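Local coordinates for nucleocapsid protein (Rift Valley fever virus, PDB 3LYF) that encapsidates the viral RNA genome, shielding it from nucleases, and forms the ribonucleoprotein that is the template for transcription and replication, at residues Ala29-Asp34 and Glu94-Arg99; Ile21-Arg26 and Gly65-Arg70. One frame throughout, in Å; residues are numbered along the deposited sequence.

Overall arrangement
Contact 1 joins two loops; contact 2 joins the short helix 21-24 to the loop that enters helix 68-72, in a chain with helices and no strands. Their centres lie 14 Å apart. Along the sequence the segments alternate: 21-26, 29-34, 65-70, 94-99. Helices 35-46 and 50-63 lie between 29-34 and 65-70, and helix 77-90 precedes 94-99. Contact 1 lies at the surface, whereas contact 2 is partly buried. They touch where E94 packs on K67 and G95 on R26. Together they carry six RNA-binding residues, Y30, F33, R99, N66, K67 and R70, and the three earlier segments fall in residues 1-71, probably essential for oligomerization, as in related proteins.

Contact 1 (Ala29-Asp34 and Glu94-Arg99); sequences AYQGFD and EGNPSR
The carboxamide of N96 lies alongside that of Q31, the two pointing opposite ways, with the amide planes turned 59° apart. The backbones around them are irregular loops, not paired strands; they run side by side at the RNA-binding surface of this all-helical phlebovirus nucleocapsid protein. Q31 reaches across by folding at chi2, which brings its NE2 to the carbonyl of G95. That hydrogen bond, from Q31 NE2 to G95 O, is 3.2 Å long and nearly straight at the hydrogen (171°), although the donor sits above the carbonyl plane. Glycine suits position 95 because its positive phi is easily reached without a side chain.

The two amide oxygens, Q31 OE1 and N96 OD1, approach to 3.0 Å. Two acceptors would not choose each other; the guanidinium of R106 donates to both, which would offset their repulsion, and also to the carbonyl oxygens of P97 and S98. Q31, N96 and these two carbonyls thus probably hold R106, an RNA-binding residue, in place. With CG of N96 anti to the backbone N (chi1 -172°), the amide lies across the Y30-G32 backbone, and G32 N makes a weak 3.4 Å hydrogen bond to N96 OD1. On its other branch, N96 ND2 lies 3.9 Å from Y30 CD2, oblique to the ring.

Glycine suits position 32, since the ring of Y30 crowds the place a CB would take. Farther along, G32 O packs 3.7 Å from R99 CA, while the side chains of F33 and R99, both RNA-binding residues, lead away from the junction. Between the two segments a water donates to both carbonyls, 2.7 Å to G32 O and 3.0 Å to P97 O.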
ATOM      1  N   ALA A  29     -25.209   7.076   6.418  1.00 44.11           N
ATOM      2  CA  ALA A  29     -26.570   7.615   6.289  1.00 44.31           C
ATOM      3  C   ALA A  29     -27.337   6.740   5.309  1.00 44.59           C
ATOM      4  O   ALA A  29     -26.757   6.249   4.336  1.00 44.69           O
ATOM      5  CB  ALA A  29     -26.548   9.064   5.820  1.00 44.25           C
ATOM      6  N   TYR A  30     -28.630   6.529   5.573  1.00 44.79           N
ATOM      7  CA  TYR A  30     -29.448   5.615   4.761  1.00 44.95           C
ATOM      8  C   TYR A  30     -29.322   5.935   3.275  1.00 44.36           C
ATOM      9  O   TYR A  30     -29.268   7.106   2.881  1.00 44.74           O
ATOM     10  CB  TYR A  30     -30.931   5.634   5.182  1.00 45.31           C
ATOM     11  CG  TYR A  30     -31.822   4.791   4.292  1.00 47.27           C
ATOM     12  CD1 TYR A  30     -31.990   3.420   4.522  1.00 48.88           C
ATOM     13  CD2 TYR A  30     -32.483   5.361   3.194  1.00 49.42           C
ATOM     14  CE1 TYR A  30     -32.800   2.641   3.679  1.00 49.23           C
ATOM     15  CE2 TYR A  30     -33.289   4.597   2.356  1.00 49.14           C
ATOM     16  CZ  TYR A  30     -33.451   3.242   2.599  1.00 50.35           C
ATOM     17  OH  TYR A  30     -34.257   2.498   1.750  1.00 50.45           O
ATOM     18  N   GLN A  31     -29.245   4.880   2.467  1.00 43.58           N
ATOM     19  CA  GLN A  31     -29.283   4.996   1.010  1.00 42.92           C
ATOM     20  C   GLN A  31     -30.436   4.175   0.439  1.00 41.62           C
ATOM     21  O   GLN A  31     -30.501   2.955   0.643  1.00 41.67           O
ATOM     22  CB  GLN A  31     -27.955   4.550   0.385  1.00 42.90           C
ATOM     23  CG  GLN A  31     -26.763   5.465   0.689  1.00 44.21           C
ATOM     24  CD  GLN A  31     -26.761   6.749  -0.130  1.00 44.90           C
ATOM     25  OE1 GLN A  31     -27.055   6.740  -1.333  1.00 42.58           O
ATOM     26  NE2 GLN A  31     -26.413   7.863   0.517  1.00 44.63           N
ATOM     27  N   GLY A  32     -31.338   4.851  -0.276  1.00 40.35           N
ATOM     28  CA  GLY A  32     -32.439   4.197  -0.986  1.00 38.90           C
ATOM     29  C   GLY A  32     -32.099   4.010  -2.460  1.00 38.23           C
ATOM     30  O   GLY A  32     -32.328   4.917  -3.284  1.00 37.91           O
ATOM     31  N   PHE A  33     -31.529   2.845  -2.783  1.00 36.48           N
ATOM     32  CA  PHE A  33     -31.325   2.404  -4.178  1.00 35.27           C
ATOM     33  C   PHE A  33     -31.138   0.898  -4.281  1.00 33.49           C
ATOM     34  O   PHE A  33     -30.865   0.211  -3.300  1.00 32.40           O
ATOM     35  CB  PHE A  33     -30.073   3.020  -4.786  1.00 35.26           C
ATOM     36  CG  PHE A  33     -28.795   2.498  -4.168  1.00 35.75           C
ATOM     37  CD1 PHE A  33     -27.944   1.665  -4.881  1.00 35.25           C
ATOM     38  CD2 PHE A  33     -28.466   2.808  -2.848  1.00 35.43           C
ATOM     39  CE1 PHE A  33     -26.763   1.186  -4.309  1.00 34.37           C
ATOM     40  CE2 PHE A  33     -27.296   2.325  -2.282  1.00 35.62           C
ATOM     41  CZ  PHE A  33     -26.452   1.497  -3.025  1.00 35.24           C
ATOM     42  N   ASP A  34     -31.240   0.434  -5.526  1.00 31.70           N
ATOM     43  CA  ASP A  34     -31.007  -0.934  -5.927  1.00 29.57           C
ATOM     44  C   ASP A  34     -29.689  -0.913  -6.672  1.00 26.31           C
ATOM     45  O   ASP A  34     -29.515  -0.096  -7.569  1.00 24.12           O
ATOM     46  CB  ASP A  34     -32.136  -1.332  -6.877  1.00 31.03           C
ATOM     47  CG  ASP A  34     -32.101  -2.789  -7.291  1.00 34.21           C
ATOM     48  OD1 ASP A  34     -31.117  -3.522  -7.018  1.00 37.15           O
ATOM     49  OD2 ASP A  34     -33.111  -3.211  -7.901  1.00 40.64           O
ATOM     50  N   GLU A  94     -24.771  14.206  -5.113  1.00 27.85           N
ATOM     51  CA  GLU A  94     -24.239  14.008  -3.775  1.00 30.63           C
ATOM     52  C   GLU A  94     -25.363  13.563  -2.860  1.00 31.82           C
ATOM     53  O   GLU A  94     -26.537  13.667  -3.192  1.00 33.10           O
ATOM     54  CB  GLU A  94     -23.636  15.298  -3.227  1.00 31.23           C
ATOM     55  CG  GLU A  94     -22.893  16.115  -4.236  1.00 34.14           C
ATOM     56  CD  GLU A  94     -22.030  17.182  -3.602  1.00 37.76           C
ATOM     57  OE1 GLU A  94     -22.397  17.655  -2.500  1.00 39.10           O
ATOM     58  OE2 GLU A  94     -20.996  17.548  -4.223  1.00 38.17           O
ATOM     59  N   GLY A  95     -24.984  13.051  -1.701  1.00 33.72           N
ATOM     60  CA  GLY A  95     -25.923  12.815  -0.629  1.00 34.04           C
ATOM     61  C   GLY A  95     -26.684  11.548  -0.884  1.00 34.47           C
ATOM     62  O   GLY A  95     -26.110  10.540  -1.286  1.00 34.66           O
ATOM     63  N   ASN A  96     -27.985  11.597  -0.637  1.00 34.38           N
ATOM     64  CA  ASN A  96     -28.817  10.447  -0.820  1.00 34.27           C
ATOM     65  C   ASN A  96     -29.936  10.855  -1.753  1.00 33.05           C
ATOM     66  O   ASN A  96     -31.047  11.127  -1.311  1.00 33.10           O
ATOM     67  CB  ASN A  96     -29.341   9.953   0.523  1.00 34.92           C
ATOM     68  CG  ASN A  96     -30.064   8.642   0.409  1.00 38.09           C
ATOM     69  OD1 ASN A  96     -29.726   7.806  -0.432  1.00 42.37           O
ATOM     70  ND2 ASN A  96     -31.079   8.443   1.255  1.00 41.82           N
ATOM     71  N   PRO A  97     -29.632  10.931  -3.059  1.00 31.38           N
ATOM     72  CA  PRO A  97     -30.659  11.383  -4.022  1.00 30.67           C
ATOM     73  C   PRO A  97     -31.705  10.317  -4.257  1.00 29.49           C
ATOM     74  O   PRO A  97     -31.588   9.227  -3.718  1.00 28.25           O
ATOM     75  CB  PRO A  97     -29.845  11.610  -5.295  1.00 30.44           C
ATOM     76  CG  PRO A  97     -28.742  10.576  -5.200  1.00 30.74           C
ATOM     77  CD  PRO A  97     -28.377  10.553  -3.732  1.00 31.01           C
ATOM     78  N   SER A  98     -32.721  10.631  -5.063  1.00 29.16           N
ATOM     79  CA  SER A  98     -33.690   9.638  -5.531  1.00 28.83           C
ATOM     80  C   SER A  98     -33.042   8.397  -6.175  1.00 28.16           C
ATOM     81  O   SER A  98     -31.851   8.404  -6.521  1.00 26.89           O
ATOM     82  CB  SER A  98     -34.690  10.281  -6.509  1.00 29.19           C
ATOM     83  OG  SER A  98     -34.146  11.417  -7.168  1.00 30.61           O
ATOM     84  N   ARG A  99     -33.851   7.351  -6.330  1.00 27.19           N
ATOM     85  CA  ARG A  99     -33.398   6.007  -6.676  1.00 27.16           C
ATOM     86  C   ARG A  99     -32.785   5.848  -8.071  1.00 25.43           C
ATOM     87  O   ARG A  99     -32.109   4.820  -8.333  1.00 24.09           O
ATOM     88  CB  ARG A  99     -34.559   5.012  -6.547  1.00 29.07           C
ATOM     89  CG  ARG A  99     -35.601   5.077  -7.658  1.00 33.08           C
ATOM     90  CD  ARG A  99     -36.922   4.423  -7.266  1.00 39.18           C
ATOM     91  NE  ARG A  99     -37.775   4.180  -8.440  1.00 44.62           N
ATOM     92  CZ  ARG A  99     -38.439   5.125  -9.123  1.00 47.66           C
ATOM     93  NH1 ARG A  99     -38.380   6.405  -8.762  1.00 48.74           N
ATOM     94  NH2 ARG A  99     -39.179   4.788 -10.174  1.00 48.04           N
TER
HETATM   95  O   HOH W   1     -24.759   8.485  -1.959  1.00 36.50           O
HETATM   96  O   HOH W   2     -33.693   7.258  -2.896  1.00 40.44           O
HETATM   97  O   HOH W   3     -32.250   2.506  -7.444  1.00 21.10           O

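Contact 2 (Ile21-Arg26 and Gly65-Arg70); sequences IEQWVR and GNKPRR
Q23 uses both ends of its carboxamide on the backbone of K67, the N-cap residue of helix 68-72; a bend at chi2 (-71°) brings the amide there. Its OE1 accepts from K67 N at 2.9 Å, in the carbonyl plane of the amide, and its NE2 donates to K67 O at 3.3 Å. Glutamine suits this place by offering an acceptor and a donor together, and the two bonds fix the rotation of the buried amide. Beside them N66 N bonds to the backbone Q23 O at 3.2 Å. The contact thereby holds the loop bearing the RNA-binding residues N66, K67 and R70.

G65 CA lies over a face of the W24 indole as a CH-pi contact, 3.8 Å from the centroid of the six-membered ring. Glycine is needed, for a CB would collide with Q23 OE1 and with the preceding carbonyl. Q23 NE2 also rests 3.5 Å from R70 CG. At the outer edge K67 CE packs 3.7 Å from E22 CG, and two positive charges, K67 NZ and R26 NH1, lie close together, with E94 a long, weak ion partner of the amine.

P68 packs on I87 of helix 77-90 and L104 of helix 104-110, whose S105 N binds N66 OD1.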
ATOM      1  N   ILE A  21     -13.831  16.589   6.268  1.00 41.32           N
ATOM      2  CA  ILE A  21     -14.855  15.801   6.956  1.00 40.58           C
ATOM      3  C   ILE A  21     -16.203  15.819   6.224  1.00 38.71           C
ATOM      4  O   ILE A  21     -16.958  14.874   6.303  1.00 38.19           O
ATOM      5  CB  ILE A  21     -14.993  16.241   8.438  1.00 40.89           C
ATOM      6  CG1 ILE A  21     -13.691  15.929   9.199  1.00 41.76           C
ATOM      7  CG2 ILE A  21     -16.193  15.583   9.111  1.00 41.22           C
ATOM      8  CD1 ILE A  21     -12.993  14.627   8.792  1.00 44.07           C
ATOM      9  N   GLU A  22     -16.473  16.872   5.467  1.00 37.34           N
ATOM     10  CA  GLU A  22     -17.681  16.927   4.640  1.00 36.71           C
ATOM     11  C   GLU A  22     -17.760  15.759   3.633  1.00 34.78           C
ATOM     12  O   GLU A  22     -18.844  15.275   3.325  1.00 33.10           O
ATOM     13  CB  GLU A  22     -17.743  18.251   3.875  1.00 37.42           C
ATOM     14  CG  GLU A  22     -19.154  18.661   3.467  1.00 41.26           C
ATOM     15  CD  GLU A  22     -19.969  19.208   4.647  1.00 45.35           C
ATOM     16  OE1 GLU A  22     -19.514  19.046   5.807  1.00 48.05           O
ATOM     17  OE2 GLU A  22     -21.051  19.802   4.415  1.00 48.26           O
ATOM     18  N   GLN A  23     -16.604  15.351   3.112  1.00 33.14           N
ATOM     19  CA  GLN A  23     -16.509  14.259   2.128  1.00 31.83           C
ATOM     20  C   GLN A  23     -16.952  12.872   2.643  1.00 31.88           C
ATOM     21  O   GLN A  23     -17.361  12.021   1.853  1.00 31.31           O
ATOM     22  CB  GLN A  23     -15.083  14.158   1.618  1.00 31.18           C
ATOM     23  CG  GLN A  23     -14.661  15.270   0.686  1.00 30.08           C
ATOM     24  CD  GLN A  23     -15.298  15.217  -0.702  1.00 27.98           C
ATOM     25  OE1 GLN A  23     -16.145  14.378  -0.979  1.00 25.13           O
ATOM     26  NE2 GLN A  23     -14.868  16.126  -1.592  1.00 27.16           N
ATOM     27  N   TRP A  24     -16.862  12.636   3.945  1.00 31.89           N
ATOM     28  CA  TRP A  24     -17.077  11.290   4.486  1.00 32.75           C
ATOM     29  C   TRP A  24     -18.153  11.171   5.533  1.00 34.22           C
ATOM     30  O   TRP A  24     -18.549  10.058   5.862  1.00 34.33           O
ATOM     31  CB  TRP A  24     -15.802  10.796   5.156  1.00 32.21           C
ATOM     32  CG  TRP A  24     -14.597  11.028   4.351  1.00 30.09           C
ATOM     33  CD1 TRP A  24     -13.760  12.089   4.422  1.00 29.01           C
ATOM     34  CD2 TRP A  24     -14.097  10.184   3.319  1.00 27.53           C
ATOM     35  NE1 TRP A  24     -12.752  11.954   3.506  1.00 27.46           N
ATOM     36  CE2 TRP A  24     -12.941  10.789   2.812  1.00 25.93           C
ATOM     37  CE3 TRP A  24     -14.513   8.966   2.780  1.00 27.15           C
ATOM     38  CZ2 TRP A  24     -12.204  10.229   1.782  1.00 23.91           C
ATOM     39  CZ3 TRP A  24     -13.776   8.406   1.768  1.00 21.82           C
ATOM     40  CH2 TRP A  24     -12.637   9.031   1.284  1.00 23.40           C
ATOM     41  N   VAL A  25     -18.572  12.293   6.115  1.00 35.89           N
ATOM     42  CA  VAL A  25     -19.344  12.237   7.347  1.00 37.33           C
ATOM     43  C   VAL A  25     -20.663  11.459   7.176  1.00 38.81           C
ATOM     44  O   VAL A  25     -21.131  10.817   8.131  1.00 39.10           O
ATOM     45  CB  VAL A  25     -19.560  13.657   7.996  1.00 37.39           C
ATOM     46  CG1 VAL A  25     -20.435  14.582   7.106  1.00 36.24           C
ATOM     47  CG2 VAL A  25     -20.147  13.503   9.397  1.00 37.47           C
ATOM     48  N   ARG A  26     -21.218  11.455   5.959  1.00 39.91           N
ATOM     49  CA  ARG A  26     -22.519  10.813   5.704  1.00 41.36           C
ATOM     50  C   ARG A  26     -22.454   9.325   5.285  1.00 41.27           C
ATOM     51  O   ARG A  26     -23.441   8.764   4.807  1.00 41.82           O
ATOM     52  CB  ARG A  26     -23.252  11.601   4.625  1.00 41.80           C
ATOM     53  CG  ARG A  26     -23.567  13.040   5.005  1.00 44.78           C
ATOM     54  CD  ARG A  26     -24.045  13.828   3.772  1.00 48.84           C
ATOM     55  NE  ARG A  26     -24.599  15.136   4.133  1.00 52.58           N
ATOM     56  CZ  ARG A  26     -25.198  15.975   3.284  1.00 54.97           C
ATOM     57  NH1 ARG A  26     -25.328  15.669   1.990  1.00 54.81           N
ATOM     58  NH2 ARG A  26     -25.672  17.138   3.738  1.00 55.43           N
ATOM     59  N   GLY A  65     -13.836  10.707  -1.351  1.00 19.61           N
ATOM     60  CA  GLY A  65     -15.133  10.993  -0.778  1.00 19.99           C
ATOM     61  C   GLY A  65     -16.325  10.822  -1.705  1.00 20.28           C
ATOM     62  O   GLY A  65     -16.239  10.111  -2.711  1.00 21.26           O
ATOM     63  N   ASN A  66     -17.435  11.454  -1.340  1.00 21.13           N
ATOM     64  CA  ASN A  66     -18.737  11.306  -2.027  1.00 22.59           C
ATOM     65  C   ASN A  66     -19.266  12.616  -2.633  1.00 22.86           C
ATOM     66  O   ASN A  66     -20.414  12.647  -3.113  1.00 23.44           O
ATOM     67  CB  ASN A  66     -19.794  10.684  -1.075  1.00 23.11           C
ATOM     68  CG  ASN A  66     -21.021  10.005  -1.845  1.00 26.00           C
ATOM     69  OD1 ASN A  66     -20.906   9.504  -2.982  1.00 22.94           O
ATOM     70  ND2 ASN A  66     -22.182   9.992  -1.186  1.00 28.91           N
ATOM     71  N   LYS A  67     -18.412  13.648  -2.675  1.00 23.17           N
ATOM     72  CA  LYS A  67     -18.736  14.961  -3.261  1.00 22.75           C
ATOM     73  C   LYS A  67     -17.825  15.315  -4.432  1.00 23.17           C
ATOM     74  O   LYS A  67     -16.771  15.954  -4.255  1.00 23.40           O
ATOM     75  CB  LYS A  67     -18.670  16.040  -2.176  1.00 22.90           C
ATOM     76  CG  LYS A  67     -19.629  15.796  -1.014  1.00 25.72           C
ATOM     77  CD  LYS A  67     -19.561  16.903   0.018  1.00 29.53           C
ATOM     78  CE  LYS A  67     -20.933  17.267   0.543  1.00 33.37           C
ATOM     79  NZ  LYS A  67     -21.725  16.072   1.019  1.00 35.80           N
ATOM     80  N   PRO A  68     -18.196  14.880  -5.646  1.00 23.52           N
ATOM     81  CA  PRO A  68     -17.370  15.057  -6.817  1.00 24.52           C
ATOM     82  C   PRO A  68     -16.977  16.515  -7.088  1.00 25.30           C
ATOM     83  O   PRO A  68     -15.865  16.758  -7.461  1.00 23.74           O
ATOM     84  CB  PRO A  68     -18.251  14.533  -7.967  1.00 25.55           C
ATOM     85  CG  PRO A  68     -19.220  13.629  -7.346  1.00 23.86           C
ATOM     86  CD  PRO A  68     -19.419  14.116  -5.941  1.00 24.22           C
ATOM     87  N   ARG A  69     -17.891  17.467  -6.913  1.00 27.71           N
ATOM     88  CA  ARG A  69     -17.601  18.869  -7.240  1.00 29.64           C
ATOM     89  C   ARG A  69     -16.592  19.473  -6.270  1.00 30.23           C
ATOM     90  O   ARG A  69     -15.685  20.216  -6.673  1.00 31.42           O
ATOM     91  CB  ARG A  69     -18.890  19.708  -7.248  1.00 30.33           C
ATOM     92  CG  ARG A  69     -19.763  19.480  -8.498  1.00 34.19           C
ATOM     93  CD  ARG A  69     -19.198  20.202  -9.727  1.00 38.15           C
ATOM     94  NE  ARG A  69     -20.121  20.109 -10.868  1.00 42.50           N
ATOM     95  CZ  ARG A  69     -19.789  20.275 -12.151  1.00 45.07           C
ATOM     96  NH1 ARG A  69     -18.537  20.568 -12.513  1.00 45.69           N
ATOM     97  NH2 ARG A  69     -20.726  20.146 -13.088  1.00 46.44           N
ATOM     98  N   ARG A  70     -16.752  19.145  -4.996  1.00 29.98           N
ATOM     99  CA  ARG A  70     -15.849  19.596  -3.957  1.00 30.82           C
ATOM    100  C   ARG A  70     -14.440  19.025  -4.172  1.00 30.00           C
ATOM    101  O   ARG A  70     -13.463  19.773  -4.226  1.00 29.64           O
ATOM    102  CB  ARG A  70     -16.424  19.235  -2.586  1.00 31.47           C
ATOM    103  CG  ARG A  70     -15.514  19.517  -1.399  1.00 35.68           C
ATOM    104  CD  ARG A  70     -14.999  20.966  -1.371  1.00 41.14           C
ATOM    105  NE  ARG A  70     -15.879  21.922  -0.674  1.00 44.56           N
ATOM    106  CZ  ARG A  70     -15.497  23.151  -0.297  1.00 47.28           C
ATOM    107  NH1 ARG A  70     -14.259  23.580  -0.543  1.00 46.97           N
ATOM    108  NH2 ARG A  70     -16.352  23.966   0.323  1.00 48.46           N
TER